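Local atomic coordinates of Lys-gingipain W83 (Porphyromonas gingivalis, PDB entry 3M1H), a protein that cleaves proteins after lysine as a secreted cysteine protease and possible virulence factor, and carries cleaved-adhesin domains (one described here) whose isolated forms are hemolytic in vitro. Residues Y55-G60 and A131-R136; T80-V85 and Q143-L148. One frame throughout, in Å; residues are numbered along the deposited sequence.

How the contacts relate
Both contacts lie in one cleaved adhesin domain, a beta jelly roll, on opposite sides of the chain's centre; their own centres are 29 Å apart and their nearest atoms about 15 Å. Contact 1 joins a small hairpin, 55-60, to the loop 131-136 at one end of the sandwich through side-chain-to-backbone bonds and a stacked arginine. Contact 2 is the edge of one sheet, strand 142-148 paired with strand 79-87. The loop holding 131-136 runs on into strand 142-148. Neither contact ligates calcium: the side chain of Y55 stays about 10 Å from those of D26 and N28, and that of W84 about 5 Å from the side chain of D171, a ligand of the other calcium.

Contact 1: residues Y55-G60 and A131-R136; sequences YINFEG and AIRGTR. Unlike the reference sequence in segment 55-60: Y55 (reference His).
The carboxamide of N57 reads the backbone of R133 with both ends: OD1 accepts from R133 N at 2.9 Å with a nearly straight N-H (176°), while ND2 gives an equally straight bond to R133 O, which lies in the plane of the amide. Together they fix its rotation. Two residues earlier, Y55 OH donates to A131 O at 2.5 Å, in the carbonyl plane and on a lone pair. Water 1 also donates to A131 O and accepts from F58 N. Y55 CG, anti to the backbone N (chi1 -174°), carries the ring toward 131-136, where the R133 guanidinium lies flat over one face, planes 9° apart and CZ 3.7 Å from the ring centroid, a cation-pi stack; R133 CD adds a CH-pi contact, and G60 CA packs on the opposite face. Further out, I132 CD1 sits over the F58 ring, 3.7 Å from F58 CE2. In the second shell, R133 NH1 reaches F165 O and D164, and NE bonds E130 O. E59 and G60 both face I56, whose O accepts from both their N atoms: a classic beta bulge in the hairpin of strands 55-56 and 60-61, at the end of the jelly roll.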
ATOM      1  N   TYR A  55       5.308   9.408   8.203  1.00 13.15           N
ATOM      2  CA  TYR A  55       6.423  10.013   8.948  1.00 14.88           C
ATOM      3  C   TYR A  55       7.715   9.487   8.398  1.00 15.89           C
ATOM      4  O   TYR A  55       7.842   8.275   8.245  1.00 16.89           O
ATOM      5  CB  TYR A  55       6.324   9.689  10.449  1.00 14.94           C
ATOM      6  CG  TYR A  55       7.344  10.373  11.335  1.00 16.90           C
ATOM      7  CD1 TYR A  55       6.992  11.526  12.039  1.00 20.35           C
ATOM      8  CD2 TYR A  55       8.641   9.877  11.473  1.00 16.34           C
ATOM      9  CE1 TYR A  55       7.911  12.161  12.861  1.00 21.85           C
ATOM     10  CE2 TYR A  55       9.586  10.508  12.306  1.00 19.81           C
ATOM     11  CZ  TYR A  55       9.199  11.670  12.986  1.00 18.65           C
ATOM     12  OH  TYR A  55      10.131  12.288  13.814  1.00 23.77           O
ATOM     13  N   ILE A  56       8.673  10.379   8.109  1.00 17.03           N
ATOM     14  CA  ILE A  56       9.961  10.003   7.558  1.00 16.61           C
ATOM     15  C   ILE A  56      11.061  10.422   8.524  1.00 18.00           C
ATOM     16  O   ILE A  56      11.109  11.603   8.920  1.00 18.22           O
ATOM     17  CB  ILE A  56      10.212  10.661   6.163  1.00 16.63           C
ATOM     18  CG1 ILE A  56       9.122  10.228   5.196  1.00 16.19           C
ATOM     19  CG2 ILE A  56      11.545  10.258   5.613  1.00 16.49           C
ATOM     20  CD1 ILE A  56       9.158  10.854   3.811  1.00 19.59           C
ATOM     21  N   ASN A  57      11.902   9.484   8.926  1.00 17.77           N
ATOM     22  CA  ASN A  57      13.022   9.806   9.830  1.00 17.58           C
ATOM     23  C   ASN A  57      13.901  10.895   9.211  1.00 20.26           C
ATOM     24  O   ASN A  57      14.100  10.930   8.006  1.00 19.48           O
ATOM     25  CB  ASN A  57      13.847   8.573  10.190  1.00 17.89           C
ATOM     26  CG  ASN A  57      13.162   7.684  11.237  1.00 15.99           C
ATOM     27  OD1 ASN A  57      12.277   8.110  11.970  1.00 19.89           O
ATOM     28  ND2 ASN A  57      13.596   6.440  11.288  1.00 20.50           N
ATOM     29  N   PHE A  58      14.382  11.791  10.078  1.00 22.03           N
ATOM     30  CA  PHE A  58      15.219  12.954   9.720  1.00 23.80           C
ATOM     31  C   PHE A  58      14.450  14.018   8.930  1.00 27.51           C
ATOM     32  O   PHE A  58      15.080  14.954   8.425  1.00 28.32           O
ATOM     33  CB  PHE A  58      16.497  12.554   8.967  1.00 23.12           C
ATOM     34  CG  PHE A  58      17.483  11.730   9.793  1.00 28.43           C
ATOM     35  CD1 PHE A  58      18.515  12.342  10.512  1.00 33.63           C
ATOM     36  CD2 PHE A  58      17.408  10.349   9.805  1.00 23.49           C
ATOM     37  CE1 PHE A  58      19.427  11.582  11.242  1.00 32.92           C
ATOM     38  CE2 PHE A  58      18.325   9.567  10.528  1.00 31.63           C
ATOM     39  CZ  PHE A  58      19.337  10.179  11.245  1.00 33.57           C
ATOM     40  N   GLU A  59      13.125  13.887   8.816  1.00 24.36           N
ATOM     41  CA  GLU A  59      12.276  14.866   8.123  1.00 26.46           C
ATOM     42  C   GLU A  59      11.086  15.277   8.951  1.00 27.82           C
ATOM     43  O   GLU A  59      10.922  16.465   9.236  1.00 31.83           O
ATOM     44  CB  GLU A  59      11.825  14.359   6.753  1.00 29.41           C
ATOM     45  CG  GLU A  59      13.005  14.050   5.854  1.00 31.21           C
ATOM     46  CD  GLU A  59      12.616  13.660   4.437  1.00 37.86           C
ATOM     47  OE1 GLU A  59      11.508  14.073   4.007  1.00 44.33           O
ATOM     48  OE2 GLU A  59      13.426  12.948   3.768  1.00 29.86           O
ATOM     49  N   GLY A  60      10.255  14.309   9.339  1.00 23.27           N
ATOM     50  CA  GLY A  60       9.116  14.560  10.191  1.00 21.72           C
ATOM     51  C   GLY A  60       7.840  14.033   9.589  1.00 22.22           C
ATOM     52  O   GLY A  60       7.901  13.263   8.625  1.00 21.51           O
ATOM     53  N   ALA A 131      11.593  10.855  18.111  1.00 23.22           N
ATOM     54  CA  ALA A 131      11.973  11.492  16.848  1.00 23.72           C
ATOM     55  C   ALA A 131      12.311  10.459  15.781  1.00 23.51           C
ATOM     56  O   ALA A 131      11.902  10.651  14.628  1.00 23.69           O
ATOM     57  CB  ALA A 131      13.149  12.481  17.013  1.00 26.32           C
ATOM     58  N   ILE A 132      13.061   9.420  16.157  1.00 21.45           N
ATOM     59  CA  ILE A 132      13.511   8.352  15.241  1.00 20.08           C
ATOM     60  C   ILE A 132      12.668   7.114  15.524  1.00 18.57           C
ATOM     61  O   ILE A 132      12.684   6.564  16.633  1.00 20.69           O
ATOM     62  CB  ILE A 132      15.000   8.015  15.433  1.00 19.65           C
ATOM     63  CG1 ILE A 132      15.874   9.210  15.041  1.00 24.45           C
ATOM     64  CG2 ILE A 132      15.420   6.733  14.655  1.00 19.20           C
ATOM     65  CD1 ILE A 132      16.215   9.243  13.523  1.00 24.99           C
ATOM     66  N   ARG A 133      11.918   6.703  14.514  1.00 18.14           N
ATOM     67  CA  ARG A 133      10.991   5.610  14.615  1.00 16.54           C
ATOM     68  C   ARG A 133      11.482   4.423  13.795  1.00 15.26           C
ATOM     69  O   ARG A 133      12.548   4.461  13.187  1.00 18.35           O
ATOM     70  CB  ARG A 133       9.616   6.078  14.190  1.00 18.65           C
ATOM     71  CG  ARG A 133       9.184   7.260  15.021  1.00 18.11           C
ATOM     72  CD  ARG A 133       7.873   7.808  14.596  1.00 19.20           C
ATOM     73  NE  ARG A 133       7.605   9.042  15.349  1.00 21.80           N
ATOM     74  CZ  ARG A 133       6.529   9.805  15.233  1.00 22.79           C
ATOM     75  NH1 ARG A 133       5.522   9.522  14.411  1.00 21.36           N
ATOM     76  NH2 ARG A 133       6.447  10.893  15.988  1.00 27.27           N
ATOM     77  N   GLY A 134      10.731   3.336  13.846  1.00 15.48           N
ATOM     78  CA  GLY A 134      11.155   2.115  13.159  1.00 14.26           C
ATOM     79  C   GLY A 134      12.347   1.408  13.787  1.00 18.68           C
ATOM     80  O   GLY A 134      13.002   0.605  13.138  1.00 17.38           O
ATOM     81  N   THR A 135      12.602   1.662  15.067  1.00 19.69           N
ATOM     82  CA  THR A 135      13.792   1.147  15.755  1.00 23.49           C
ATOM     83  C   THR A 135      13.568  -0.187  16.461  1.00 22.35           C
ATOM     84  O   THR A 135      14.511  -0.738  17.031  1.00 23.01           O
ATOM     85  CB  THR A 135      14.314   2.122  16.837  1.00 22.58           C
ATOM     86  OG1 THR A 135      13.312   2.301  17.849  1.00 24.71           O
ATOM     87  CG2 THR A 135      14.686   3.476  16.217  1.00 24.52           C
ATOM     88  N   ARG A 136      12.349  -0.708  16.431  1.00 21.16           N
ATOM     89  CA  ARG A 136      12.042  -1.956  17.137  1.00 20.69           C
ATOM     90  C   ARG A 136      11.444  -2.936  16.160  1.00 23.05           C
ATOM     91  O   ARG A 136      11.995  -3.138  15.087  1.00 25.23           O
ATOM     92  CB  ARG A 136      11.129  -1.711  18.353  1.00 24.71           C
ATOM     93  CG  ARG A 136      11.650  -0.692  19.344  1.00 27.01           C
ATOM     94  CD  ARG A 136      10.604  -0.479  20.431  1.00 26.45           C
ATOM     95  NE  ARG A 136      11.039   0.494  21.415  1.00 30.17           N
ATOM     96  CZ  ARG A 136      10.925   1.807  21.288  1.00 30.58           C
ATOM     97  NH1 ARG A 136      10.380   2.344  20.195  1.00 32.56           N
ATOM     98  NH2 ARG A 136      11.350   2.596  22.270  1.00 37.36           N
TER
HETATM   99  O   HOH W   1      13.404  12.160  12.847  1.00 32.53           O

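Contact 2: residues T80-V85 and Q143-L148; sequences TLTFWV and QKTVQL
F83 O accepts from K144 N at 2.8 Å, and the same oxygen takes a CA-H...O contact from Q143 CA at 3.3 Å. F83 N returns a bond to K144 O, which makes F83 and K144 a hydrogen-bonded pair of antiparallel strands in the jelly roll of the adhesin domain. L81 and V146 form the next such pair, and T80, T82 and W84 stand opposite Q147, T145 and Q143 as non-hydrogen-bonded pairs. On its other side strand 79-87 pairs with strand 167-177.

The face carrying L81, F83, V146 and L148 turns inward, where V99 and V155 of the other sheet meet L81. K144 CB comes over one face of the F83 ring, offset toward the rim and 3.5 Å from F83 CZ, while V146 CG2 lies at the ring's edge near its plane; Y97 and F157, the latter edge-to-face, add to the surroundings. K144 bends at chi2 (-73°), its CE lies 3.8 Å from V85 CG1, and its amine ends in a salt bridge with E118.

The other face is more polar. T80 and Q147 lie side by side, and T80 OG1 donates to Q147 OE1 at 2.9 Å. T80 CG2 also meets T145 CG2. Q143 runs extended across W84, its amide tilted 27° from the indole plane, while H44 also stacks on W84. Water 2 accepts from Q143 NE2 and hydrogen-bonds to T82 OG1. Q143 CB sits over the centre of the six-membered ring of W84, 3.5 Å from its centroid and 7° off the normal.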
ATOM      1  N   THR A  80     -10.905 -11.866  -7.494  1.00 14.91           N
ATOM      2  CA  THR A  80     -10.585 -11.803  -6.071  1.00 14.77           C
ATOM      3  C   THR A  80      -9.154 -11.292  -5.913  1.00 14.84           C
ATOM      4  O   THR A  80      -8.225 -11.835  -6.552  1.00 16.24           O
ATOM      5  CB  THR A  80     -10.692 -13.161  -5.357  1.00 16.69           C
ATOM      6  OG1 THR A  80     -11.990 -13.716  -5.640  1.00 20.92           O
ATOM      7  CG2 THR A  80     -10.471 -13.004  -3.818  1.00 19.58           C
ATOM      8  N   LEU A  81      -9.033 -10.264  -5.078  1.00 14.04           N
ATOM      9  CA  LEU A  81      -7.753  -9.692  -4.690  1.00 15.58           C
ATOM     10  C   LEU A  81      -7.376 -10.225  -3.330  1.00 14.20           C
ATOM     11  O   LEU A  81      -8.192 -10.167  -2.388  1.00 14.04           O
ATOM     12  CB  LEU A  81      -7.857  -8.161  -4.614  1.00 14.66           C
ATOM     13  CG  LEU A  81      -6.740  -7.374  -3.932  1.00 14.21           C
ATOM     14  CD1 LEU A  81      -5.470  -7.415  -4.752  1.00 13.07           C
ATOM     15  CD2 LEU A  81      -7.145  -5.900  -3.669  1.00 11.55           C
ATOM     16  N   THR A  82      -6.127 -10.675  -3.190  1.00 13.48           N
ATOM     17  CA  THR A  82      -5.504 -10.854  -1.886  1.00 10.42           C
ATOM     18  C   THR A  82      -4.173 -10.139  -1.856  1.00 13.28           C
ATOM     19  O   THR A  82      -3.514  -9.965  -2.881  1.00 12.79           O
ATOM     20  CB  THR A  82      -5.264 -12.338  -1.497  1.00 14.73           C
ATOM     21  OG1 THR A  82      -4.376 -12.943  -2.438  1.00 16.64           O
ATOM     22  CG2 THR A  82      -6.559 -13.129  -1.510  1.00 14.11           C
ATOM     23  N   PHE A  83      -3.822  -9.688  -0.668  1.00 11.67           N
ATOM     24  CA  PHE A  83      -2.576  -8.969  -0.450  1.00 11.65           C
ATOM     25  C   PHE A  83      -2.217  -9.025   1.013  1.00 12.55           C
ATOM     26  O   PHE A  83      -3.070  -9.342   1.866  1.00 12.93           O
ATOM     27  CB  PHE A  83      -2.654  -7.521  -0.965  1.00  9.19           C
ATOM     28  CG  PHE A  83      -3.663  -6.642  -0.246  1.00  9.55           C
ATOM     29  CD1 PHE A  83      -3.301  -5.913   0.863  1.00 12.10           C
ATOM     30  CD2 PHE A  83      -4.980  -6.598  -0.677  1.00 13.13           C
ATOM     31  CE1 PHE A  83      -4.233  -5.101   1.533  1.00 16.00           C
ATOM     32  CE2 PHE A  83      -5.913  -5.758  -0.012  1.00 12.61           C
ATOM     33  CZ  PHE A  83      -5.537  -5.050   1.079  1.00 15.12           C
ATOM     34  N   TRP A  84      -0.968  -8.678   1.307  1.00 11.64           N
ATOM     35  CA  TRP A  84      -0.483  -8.623   2.674  1.00 13.30           C
ATOM     36  C   TRP A  84      -0.086  -7.196   3.050  1.00 12.10           C
ATOM     37  O   TRP A  84       0.500  -6.456   2.220  1.00 11.83           O
ATOM     38  CB  TRP A  84       0.692  -9.561   2.857  1.00 12.22           C
ATOM     39  CG  TRP A  84       0.363 -11.020   2.658  1.00 13.41           C
ATOM     40  CD1 TRP A  84       0.198 -11.682   1.479  1.00 14.42           C
ATOM     41  CD2 TRP A  84       0.193 -11.982   3.695  1.00 14.68           C
ATOM     42  NE1 TRP A  84      -0.076 -13.022   1.727  1.00 16.01           N
ATOM     43  CE2 TRP A  84      -0.067 -13.225   3.077  1.00 14.31           C
ATOM     44  CE3 TRP A  84       0.241 -11.913   5.084  1.00 12.60           C
ATOM     45  CZ2 TRP A  84      -0.277 -14.383   3.822  1.00 14.64           C
ATOM     46  CZ3 TRP A  84       0.012 -13.065   5.820  1.00 16.94           C
ATOM     47  CH2 TRP A  84      -0.239 -14.283   5.169  1.00 14.01           C
ATOM     48  N   VAL A  85      -0.395  -6.821   4.291  1.00 13.30           N
ATOM     49  CA  VAL A  85      -0.181  -5.462   4.774  1.00 12.54           C
ATOM     50  C   VAL A  85       0.392  -5.503   6.169  1.00 11.59           C
ATOM     51  O   VAL A  85       0.046  -6.402   6.952  1.00 12.82           O
ATOM     52  CB  VAL A  85      -1.473  -4.629   4.726  1.00 15.21           C
ATOM     53  CG1 VAL A  85      -2.592  -5.238   5.584  1.00 14.59           C
ATOM     54  CG2 VAL A  85      -1.232  -3.191   5.153  1.00 16.10           C
ATOM     55  N   GLN A 143      -2.936 -10.920   5.937  1.00 14.28           N
ATOM     56  CA  GLN A 143      -3.515 -11.047   4.603  1.00 13.58           C
ATOM     57  C   GLN A 143      -4.950 -10.546   4.563  1.00 13.29           C
ATOM     58  O   GLN A 143      -5.743 -10.858   5.477  1.00 15.90           O
ATOM     59  CB  GLN A 143      -3.472 -12.510   4.096  1.00 14.39           C
ATOM     60  CG  GLN A 143      -3.669 -12.598   2.599  1.00 14.68           C
ATOM     61  CD  GLN A 143      -3.608 -14.003   2.071  1.00 17.40           C
ATOM     62  OE1 GLN A 143      -4.054 -14.926   2.748  1.00 18.81           O
ATOM     63  NE2 GLN A 143      -3.061 -14.179   0.872  1.00 16.10           N
ATOM     64  N   LYS A 144      -5.271  -9.779   3.532  1.00 13.68           N
ATOM     65  CA  LYS A 144      -6.607  -9.232   3.288  1.00 15.17           C
ATOM     66  C   LYS A 144      -7.154  -9.778   1.988  1.00 15.47           C
ATOM     67  O   LYS A 144      -6.381 -10.091   1.056  1.00 13.14           O
ATOM     68  CB  LYS A 144      -6.569  -7.690   3.204  1.00 17.35           C
ATOM     69  CG  LYS A 144      -5.884  -6.978   4.355  1.00 17.66           C
ATOM     70  CD  LYS A 144      -6.747  -7.028   5.601  1.00 17.24           C
ATOM     71  CE  LYS A 144      -5.936  -6.626   6.803  1.00 20.60           C
ATOM     72  NZ  LYS A 144      -6.816  -6.506   8.016  1.00 28.76           N
ATOM     73  N   THR A 145      -8.480  -9.923   1.920  1.00 13.31           N
ATOM     74  CA  THR A 145      -9.172 -10.453   0.758  1.00 15.23           C
ATOM     75  C   THR A 145     -10.283  -9.502   0.372  1.00 15.10           C
ATOM     76  O   THR A 145     -11.080  -9.113   1.238  1.00 15.54           O
ATOM     77  CB  THR A 145      -9.729 -11.874   1.042  1.00 16.05           C
ATOM     78  OG1 THR A 145      -8.640 -12.742   1.388  1.00 17.21           O
ATOM     79  CG2 THR A 145     -10.457 -12.451  -0.153  1.00 15.91           C
ATOM     80  N   VAL A 146     -10.287  -9.081  -0.889  1.00 16.53           N
ATOM     81  CA  VAL A 146     -11.279  -8.125  -1.402  1.00 15.25           C
ATOM     82  C   VAL A 146     -11.889  -8.665  -2.692  1.00 17.14           C
ATOM     83  O   VAL A 146     -11.199  -9.078  -3.603  1.00 14.81           O
ATOM     84  CB  VAL A 146     -10.611  -6.763  -1.694  1.00 14.31           C
ATOM     85  CG1 VAL A 146     -11.622  -5.788  -2.244  1.00 19.09           C
ATOM     86  CG2 VAL A 146      -9.902  -6.208  -0.464  1.00 17.63           C
ATOM     87  N   GLN A 147     -13.207  -8.690  -2.789  1.00 16.00           N
ATOM     88  CA  GLN A 147     -13.848  -9.120  -4.010  1.00 16.42           C
ATOM     89  C   GLN A 147     -13.955  -7.978  -5.015  1.00 15.66           C
ATOM     90  O   GLN A 147     -14.292  -6.861  -4.633  1.00 18.79           O
ATOM     91  CB  GLN A 147     -15.238  -9.704  -3.705  1.00 18.20           C
ATOM     92  CG  GLN A 147     -15.217 -10.822  -2.658  1.00 19.69           C
ATOM     93  CD  GLN A 147     -14.304 -12.009  -3.033  1.00 22.35           C
ATOM     94  OE1 GLN A 147     -14.087 -12.298  -4.202  1.00 22.21           O
ATOM     95  NE2 GLN A 147     -13.753 -12.684  -2.006  1.00 20.82           N
ATOM     96  N   LEU A 148     -13.636  -8.271  -6.261  1.00 14.27           N
ATOM     97  CA  LEU A 148     -13.568  -7.284  -7.345  1.00 14.75           C
ATOM     98  C   LEU A 148     -14.737  -7.478  -8.319  1.00 14.72           C
ATOM     99  O   LEU A 148     -14.938  -8.559  -8.852  1.00 16.08           O
ATOM    100  CB  LEU A 148     -12.243  -7.356  -8.122  1.00 14.55           C
ATOM    101  CG  LEU A 148     -10.954  -7.212  -7.311  1.00 15.71           C
ATOM    102  CD1 LEU A 148      -9.750  -7.433  -8.201  1.00 13.78           C
ATOM    103  CD2 LEU A 148     -10.875  -5.880  -6.534  1.00 15.14           C
TER
HETATM  104  O   HOH W   2      -1.822 -12.653  -1.479  1.00 16.06           O